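PDB 5HMQ: 3-dehydroshikimate dehydratase, which catalyses the metal-dependent dehydration of 3-dehydroshikimate to protocatechuate, a common intermediate of quinate and shikimate degradation. Local coordinates for residues His588-Phe599 against Gly613-Met624. Residues are numbered along the deposited sequence; the frame is centred on the assembly and turned at random.
Sequences HVYTEPFEERFF and GAANVAVRLAAM
Arg620 and Met624 (a selenomethionine), one turn apart on helix 617-625, lie against the aromatic rings of Tyr590 and Phe599, which belong to antiparallel neighbour strands in the mixed sheet of the C-terminal, glyoxalase-like (VOC) domain. The helix packs against these two strands beside the magnesium site formed by His445, His523 and Glu601. Arg620 uses its aliphatic part on Tyr590: Arg620 CD stands almost exactly over the ring centre, 3.5 Å from the centroid, in a CH-pi contact. The chain then bends at chi3 (60°), raising the guanidinium farther above Tyr590, at most a weak cation-pi attraction, and bringing it alongside Phe599. There the guanidinium and ring planes are 18° apart, with Phe599 CZ over the guanidinium face and 3.5 Å from Arg620 NH1. Met624 extends beyond CG and reaches the same Phe599 ring at about a right angle, setting its methyl CE over the face, 3.5 Å from the centroid. Met624 SE sits higher above that face, a Met-aromatic contact, and lies 4.1 Å from Pro593 CG. The Phe599 ring further stacks with the metal ligand His523, so the helix packs against a second-shell residue of the site. At the helix start Asn616, its OD1 bonded to the Tyr552 hydroxyl and its ND2 to Tyr577 O, meets His588, whose ND1 is hydrogen-bonded to the metal ligand Glu601; in the imidazole plane, Asn616 ND2 donates to His588 NE2 over 3.2 Å at an N-H...N angle of 156°.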
ATOM      1  N   HIS C 588     -13.409 -29.868  13.096  1.00 53.25           N
ATOM      2  CA  HIS C 588     -12.069 -29.355  12.875  1.00 50.63           C
ATOM      3  C   HIS C 588     -11.502 -28.797  14.171  1.00 48.98           C
ATOM      4  O   HIS C 588     -12.244 -28.369  15.060  1.00 49.85           O
ATOM      5  CB  HIS C 588     -12.054 -28.290  11.766  1.00 50.55           C
ATOM      6  CG  HIS C 588     -12.934 -27.105  12.034  1.00 52.40           C
ATOM      7  ND1 HIS C 588     -12.563 -25.819  11.705  1.00 54.89           N
ATOM      8  CD2 HIS C 588     -14.168 -27.012  12.583  1.00 54.35           C
ATOM      9  CE1 HIS C 588     -13.528 -24.983  12.046  1.00 54.58           C
ATOM     10  NE2 HIS C 588     -14.512 -25.681  12.582  1.00 53.66           N
ATOM     11  N   VAL C 589     -10.171 -28.826  14.270  1.00 47.21           N
ATOM     12  CA  VAL C 589      -9.433 -28.280  15.399  1.00 49.13           C
ATOM     13  C   VAL C 589      -8.263 -27.465  14.866  1.00 48.92           C
ATOM     14  O   VAL C 589      -7.814 -27.647  13.732  1.00 47.82           O
ATOM     15  CB  VAL C 589      -8.924 -29.375  16.362  1.00 47.83           C
ATOM     16  CG1 VAL C 589     -10.089 -30.108  17.004  1.00 50.06           C
ATOM     17  CG2 VAL C 589      -8.006 -30.344  15.629  1.00 45.24           C
ATOM     18  N   TYR C 590      -7.768 -26.559  15.704  1.00 47.65           N
ATOM     19  CA  TYR C 590      -6.647 -25.703  15.352  1.00 49.24           C
ATOM     20  C   TYR C 590      -5.516 -25.864  16.358  1.00 50.13           C
ATOM     21  O   TYR C 590      -5.748 -26.109  17.545  1.00 50.57           O
ATOM     22  CB  TYR C 590      -7.067 -24.229  15.292  1.00 50.64           C
ATOM     23  CG  TYR C 590      -8.124 -23.919  14.256  1.00 50.46           C
ATOM     24  CD1 TYR C 590      -7.785 -23.782  12.918  1.00 51.21           C
ATOM     25  CD2 TYR C 590      -9.454 -23.749  14.616  1.00 48.51           C
ATOM     26  CE1 TYR C 590      -8.738 -23.490  11.965  1.00 50.39           C
ATOM     27  CE2 TYR C 590     -10.418 -23.458  13.665  1.00 51.44           C
ATOM     28  CZ  TYR C 590     -10.051 -23.331  12.341  1.00 50.17           C
ATOM     29  OH  TYR C 590     -10.998 -23.040  11.385  1.00 52.93           O
ATOM     30  N   THR C 591      -4.288 -25.721  15.869  1.00 53.21           N
ATOM     31  CA  THR C 591      -3.128 -25.604  16.736  1.00 51.03           C
ATOM     32  C   THR C 591      -2.847 -24.134  17.031  1.00 51.25           C
ATOM     33  O   THR C 591      -3.364 -23.230  16.373  1.00 52.61           O
ATOM     34  CB  THR C 591      -1.896 -26.247  16.097  1.00 51.57           C
ATOM     35  OG1 THR C 591      -1.372 -25.377  15.085  1.00 53.09           O
ATOM     36  CG2 THR C 591      -2.252 -27.579  15.467  1.00 52.34           C
ATOM     37  N   GLU C 592      -2.004 -23.898  18.031  1.00 52.38           N
ATOM     38  CA  GLU C 592      -1.471 -22.566  18.236  1.00 52.75           C
ATOM     39  C   GLU C 592      -0.555 -22.208  17.068  1.00 55.16           C
ATOM     40  O   GLU C 592      -0.074 -23.091  16.355  1.00 57.41           O
ATOM     41  CB  GLU C 592      -0.703 -22.489  19.553  1.00 49.97           C
ATOM     42  CG  GLU C 592      -1.564 -22.653  20.791  1.00 53.16           C
ATOM     43  CD  GLU C 592      -0.748 -22.627  22.069  1.00 57.59           C
ATOM     44  OE1 GLU C 592       0.447 -22.988  22.021  1.00 59.99           O
ATOM     45  OE2 GLU C 592      -1.303 -22.251  23.124  1.00 60.56           O
ATOM     46  N   PRO C 593      -0.314 -20.918  16.840  1.00 54.78           N
ATOM     47  CA  PRO C 593       0.609 -20.532  15.767  1.00 53.36           C
ATOM     48  C   PRO C 593       2.014 -21.047  16.041  1.00 52.10           C
ATOM     49  O   PRO C 593       2.494 -21.023  17.176  1.00 52.47           O
ATOM     50  CB  PRO C 593       0.557 -18.999  15.787  1.00 52.62           C
ATOM     51  CG  PRO C 593      -0.750 -18.673  16.421  1.00 51.13           C
ATOM     52  CD  PRO C 593      -0.984 -19.748  17.435  1.00 54.20           C
ATOM     53  N   PHE C 594       2.670 -21.528  14.987  1.00 50.05           N
ATOM     54  CA  PHE C 594       4.072 -21.919  15.077  1.00 51.92           C
ATOM     55  C   PHE C 594       4.926 -20.658  15.102  1.00 54.53           C
ATOM     56  O   PHE C 594       5.112 -20.005  14.069  1.00 52.83           O
ATOM     57  CB  PHE C 594       4.464 -22.824  13.912  1.00 52.61           C
ATOM     58  CG  PHE C 594       5.941 -23.113  13.842  1.00 53.46           C
ATOM     59  CD1 PHE C 594       6.511 -24.080  14.655  1.00 54.53           C
ATOM     60  CD2 PHE C 594       6.756 -22.419  12.961  1.00 50.28           C
ATOM     61  CE1 PHE C 594       7.867 -24.345  14.592  1.00 54.26           C
ATOM     62  CE2 PHE C 594       8.110 -22.681  12.893  1.00 50.51           C
ATOM     63  CZ  PHE C 594       8.667 -23.644  13.710  1.00 52.88           C
ATOM     64  N   GLU C 595       5.450 -20.328  16.281  1.00 57.96           N
ATOM     65  CA  GLU C 595       6.317 -19.169  16.486  1.00 55.00           C
ATOM     66  C   GLU C 595       5.730 -17.907  15.855  1.00 55.32           C
ATOM     67  O   GLU C 595       6.383 -17.200  15.084  1.00 56.05           O
ATOM     68  CB  GLU C 595       7.726 -19.454  15.965  1.00 55.57           C
ATOM     69  CG  GLU C 595       8.388 -20.617  16.686  1.00 56.37           C
ATOM     70  CD  GLU C 595       9.849 -20.775  16.341  1.00 58.92           C
ATOM     71  OE1 GLU C 595      10.417 -19.865  15.699  1.00 60.50           O
ATOM     72  OE2 GLU C 595      10.432 -21.815  16.711  1.00 60.10           O
ATOM     73  N   GLU C 596       4.465 -17.644  16.188  1.00 57.27           N
ATOM     74  CA  GLU C 596       3.772 -16.395  15.869  1.00 56.89           C
ATOM     75  C   GLU C 596       3.597 -16.181  14.366  1.00 58.01           C
ATOM     76  O   GLU C 596       3.520 -15.041  13.901  1.00 56.10           O
ATOM     77  CB  GLU C 596       4.484 -15.193  16.501  1.00 59.39           C
ATOM     78  CG  GLU C 596       4.807 -15.359  17.983  1.00 62.84           C
ATOM     79  CD  GLU C 596       3.589 -15.216  18.890  1.00 70.35           C
ATOM     80  OE1 GLU C 596       2.460 -15.111  18.373  1.00 73.16           O
ATOM     81  OE2 GLU C 596       3.769 -15.209  20.123  1.00 73.06           O
ATOM     82  N   ARG C 597       3.514 -17.263  13.593  1.00 55.88           N
ATOM     83  CA  ARG C 597       3.215 -17.154  12.170  1.00 51.80           C
ATOM     84  C   ARG C 597       2.015 -18.016  11.810  1.00 50.54           C
ATOM     85  O   ARG C 597       0.891 -17.752  12.251  1.00 51.79           O
ATOM     86  CB  ARG C 597       4.418 -17.567  11.320  1.00 50.40           C
ATOM     87  CG  ARG C 597       5.753 -17.310  11.969  1.00 52.12           C
ATOM     88  CD  ARG C 597       6.563 -16.293  11.199  1.00 56.00           C
ATOM     89  NE  ARG C 597       7.794 -15.966  11.909  1.00 58.74           N
ATOM     90  CZ  ARG C 597       8.665 -15.044  11.514  1.00 57.15           C
ATOM     91  NH1 ARG C 597       8.443 -14.351  10.406  1.00 57.48           N
ATOM     92  NH2 ARG C 597       9.758 -14.814  12.228  1.00 58.15           N
ATOM     93  N   PHE C 598       2.253 -19.051  11.013  1.00 46.00           N
ATOM     94  CA  PHE C 598       1.190 -19.944  10.584  1.00 48.25           C
ATOM     95  C   PHE C 598       0.854 -20.955  11.672  1.00 49.61           C
ATOM     96  O   PHE C 598       1.697 -21.327  12.494  1.00 48.94           O
ATOM     97  CB  PHE C 598       1.601 -20.677   9.306  1.00 47.45           C
ATOM     98  CG  PHE C 598       2.988 -21.262   9.361  1.00 48.10           C
ATOM     99  CD1 PHE C 598       3.211 -22.513   9.914  1.00 49.26           C
ATOM    100  CD2 PHE C 598       4.069 -20.556   8.857  1.00 49.62           C
ATOM    101  CE1 PHE C 598       4.487 -23.048   9.965  1.00 51.12           C
ATOM    102  CE2 PHE C 598       5.346 -21.085   8.904  1.00 48.21           C
ATOM    103  CZ  PHE C 598       5.555 -22.332   9.459  1.00 51.60           C
ATOM    104  N   PHE C 599      -0.399 -21.396  11.670  1.00 49.72           N
ATOM    105  CA  PHE C 599      -0.850 -22.501  12.499  1.00 50.21           C
ATOM    106  C   PHE C 599      -1.383 -23.602  11.594  1.00 50.01           C
ATOM    107  O   PHE C 599      -1.457 -23.452  10.373  1.00 49.50           O
ATOM    108  CB  PHE C 599      -1.918 -22.050  13.511  1.00 49.91           C
ATOM    109  CG  PHE C 599      -3.132 -21.415  12.887  1.00 51.40           C
ATOM    110  CD1 PHE C 599      -3.153 -20.059  12.599  1.00 52.28           C
ATOM    111  CD2 PHE C 599      -4.268 -22.167  12.627  1.00 50.77           C
ATOM    112  CE1 PHE C 599      -4.271 -19.469  12.036  1.00 51.31           C
ATOM    113  CE2 PHE C 599      -5.392 -21.582  12.070  1.00 49.17           C
ATOM    114  CZ  PHE C 599      -5.394 -20.233  11.774  1.00 52.22           C
ATOM    115  N   GLY C 613     -15.923 -23.693   7.819  1.00 59.18           N
ATOM    116  CA  GLY C 613     -16.225 -23.483   9.223  1.00 56.77           C
ATOM    117  C   GLY C 613     -15.934 -22.070   9.677  1.00 57.02           C
ATOM    118  O   GLY C 613     -15.457 -21.870  10.802  1.00 56.62           O
ATOM    119  N   ALA C 614     -16.202 -21.081   8.820  1.00 58.84           N
ATOM    120  CA  ALA C 614     -15.920 -19.690   9.156  1.00 61.84           C
ATOM    121  C   ALA C 614     -16.721 -19.209  10.357  1.00 64.12           C
ATOM    122  O   ALA C 614     -16.325 -18.225  10.994  1.00 63.59           O
ATOM    123  CB  ALA C 614     -16.199 -18.792   7.949  1.00 61.75           C
ATOM    124  N   ALA C 615     -17.834 -19.874  10.681  1.00 63.68           N
ATOM    125  CA  ALA C 615     -18.639 -19.473  11.828  1.00 63.51           C
ATOM    126  C   ALA C 615     -17.877 -19.581  13.142  1.00 62.38           C
ATOM    127  O   ALA C 615     -18.299 -18.982  14.138  1.00 65.90           O
ATOM    128  CB  ALA C 615     -19.914 -20.316  11.895  1.00 62.46           C
ATOM    129  N   ASN C 616     -16.770 -20.320  13.172  1.00 60.68           N
ATOM    130  CA  ASN C 616     -16.001 -20.539  14.389  1.00 59.43           C
ATOM    131  C   ASN C 616     -14.747 -19.675  14.463  1.00 60.13           C
ATOM    132  O   ASN C 616     -13.924 -19.880  15.361  1.00 61.74           O
ATOM    133  CB  ASN C 616     -15.620 -22.017  14.518  1.00 61.03           C
ATOM    134  CG  ASN C 616     -16.824 -22.920  14.710  1.00 62.49           C
ATOM    135  OD1 ASN C 616     -17.768 -22.575  15.422  1.00 63.70           O
ATOM    136  ND2 ASN C 616     -16.796 -24.085  14.071  1.00 59.59           N
ATOM    137  N   VAL C 617     -14.583 -18.718  13.546  1.00 59.65           N
ATOM    138  CA  VAL C 617     -13.366 -17.909  13.535  1.00 61.06           C
ATOM    139  C   VAL C 617     -13.279 -17.054  14.793  1.00 60.85           C
ATOM    140  O   VAL C 617     -12.205 -16.916  15.392  1.00 59.17           O
ATOM    141  CB  VAL C 617     -13.299 -17.056  12.253  1.00 61.23           C
ATOM    142  CG1 VAL C 617     -12.692 -15.689  12.539  1.00 57.61           C
ATOM    143  CG2 VAL C 617     -12.488 -17.778  11.186  1.00 61.84           C
ATOM    144  N   ALA C 618     -14.407 -16.482  15.225  1.00 61.64           N
ATOM    145  CA  ALA C 618     -14.408 -15.681  16.445  1.00 61.35           C
ATOM    146  C   ALA C 618     -13.999 -16.521  17.645  1.00 61.04           C
ATOM    147  O   ALA C 618     -13.286 -16.044  18.537  1.00 60.63           O
ATOM    148  CB  ALA C 618     -15.787 -15.061  16.665  1.00 63.05           C
ATOM    149  N   VAL C 619     -14.438 -17.780  17.681  1.00 61.80           N
ATOM    150  CA  VAL C 619     -14.090 -18.662  18.789  1.00 61.79           C
ATOM    151  C   VAL C 619     -12.606 -19.005  18.742  1.00 60.77           C
ATOM    152  O   VAL C 619     -11.933 -19.061  19.778  1.00 62.54           O
ATOM    153  CB  VAL C 619     -14.974 -19.923  18.752  1.00 64.00           C
ATOM    154  CG1 VAL C 619     -14.444 -20.989  19.702  1.00 60.48           C
ATOM    155  CG2 VAL C 619     -16.420 -19.569  19.070  1.00 65.36           C
ATOM    156  N   ARG C 620     -12.074 -19.241  17.538  1.00 58.78           N
ATOM    157  CA  ARG C 620     -10.646 -19.511  17.392  1.00 58.13           C
ATOM    158  C   ARG C 620      -9.802 -18.324  17.843  1.00 60.59           C
ATOM    159  O   ARG C 620      -8.799 -18.499  18.547  1.00 59.23           O
ATOM    160  CB  ARG C 620     -10.323 -19.878  15.943  1.00 57.23           C
ATOM    161  CG  ARG C 620      -8.836 -20.068  15.673  1.00 56.03           C
ATOM    162  CD  ARG C 620      -8.551 -20.339  14.202  1.00 59.00           C
ATOM    163  NE  ARG C 620      -8.993 -19.264  13.316  1.00 61.21           N
ATOM    164  CZ  ARG C 620      -8.328 -18.130  13.119  1.00 62.03           C
ATOM    165  NH1 ARG C 620      -7.183 -17.907  13.750  1.00 59.32           N
ATOM    166  NH2 ARG C 620      -8.810 -17.215  12.288  1.00 62.84           N
ATOM    167  N   LEU C 621     -10.193 -17.108  17.452  1.00 63.58           N
ATOM    168  CA  LEU C 621      -9.412 -15.929  17.815  1.00 63.76           C
ATOM    169  C   LEU C 621      -9.404 -15.715  19.323  1.00 63.50           C
ATOM    170  O   LEU C 621      -8.371 -15.355  19.901  1.00 60.77           O
ATOM    171  CB  LEU C 621      -9.964 -14.695  17.102  1.00 62.90           C
ATOM    172  CG  LEU C 621      -9.758 -14.632  15.588  1.00 63.68           C
ATOM    173  CD1 LEU C 621     -10.634 -13.550  14.972  1.00 63.84           C
ATOM    174  CD2 LEU C 621      -8.293 -14.385  15.259  1.00 61.33           C
ATOM    175  N   ALA C 622     -10.546 -15.937  19.978  1.00 65.93           N
ATOM    176  CA  ALA C 622     -10.599 -15.811  21.430  1.00 63.29           C
ATOM    177  C   ALA C 622      -9.701 -16.839  22.104  1.00 64.15           C
ATOM    178  O   ALA C 622      -9.039 -16.538  23.104  1.00 64.56           O
ATOM    179  CB  ALA C 622     -12.040 -15.952  21.918  1.00 59.16           C
ATOM    180  N   ALA C 623      -9.667 -18.062  21.569  1.00 64.81           N
ATOM    181  CA  ALA C 623      -8.828 -19.108  22.147  1.00 64.02           C
ATOM    182  C   ALA C 623      -7.347 -18.772  22.009  1.00 63.86           C
ATOM    183  O   ALA C 623      -6.581 -18.899  22.972  1.00 64.78           O
ATOM    184  CB  ALA C 623      -9.137 -20.452  21.485  1.00 64.49           C
HETATM  185  N   MSE C 624      -6.925 -18.342  20.823  1.00 64.56           N
HETATM  186  CA  MSE C 624      -5.530 -17.974  20.597  1.00 64.99           C
HETATM  187  C   MSE C 624      -5.146 -16.733  21.398  1.00 67.50           C
HETATM  188  O   MSE C 624      -3.974 -16.528  21.716  1.00 67.88           O
HETATM  189  CB  MSE C 624      -5.266 -17.739  19.108  1.00 62.94           C
HETATM  190  CG  MSE C 624      -5.263 -19.005  18.265  1.00 67.99           C
HETATM  191 SE   MSE C 624      -4.892 -18.676  16.373  1.00 73.74          SE
HETATM  192  CE  MSE C 624      -4.924 -20.516  15.739  1.00 70.66           C
TER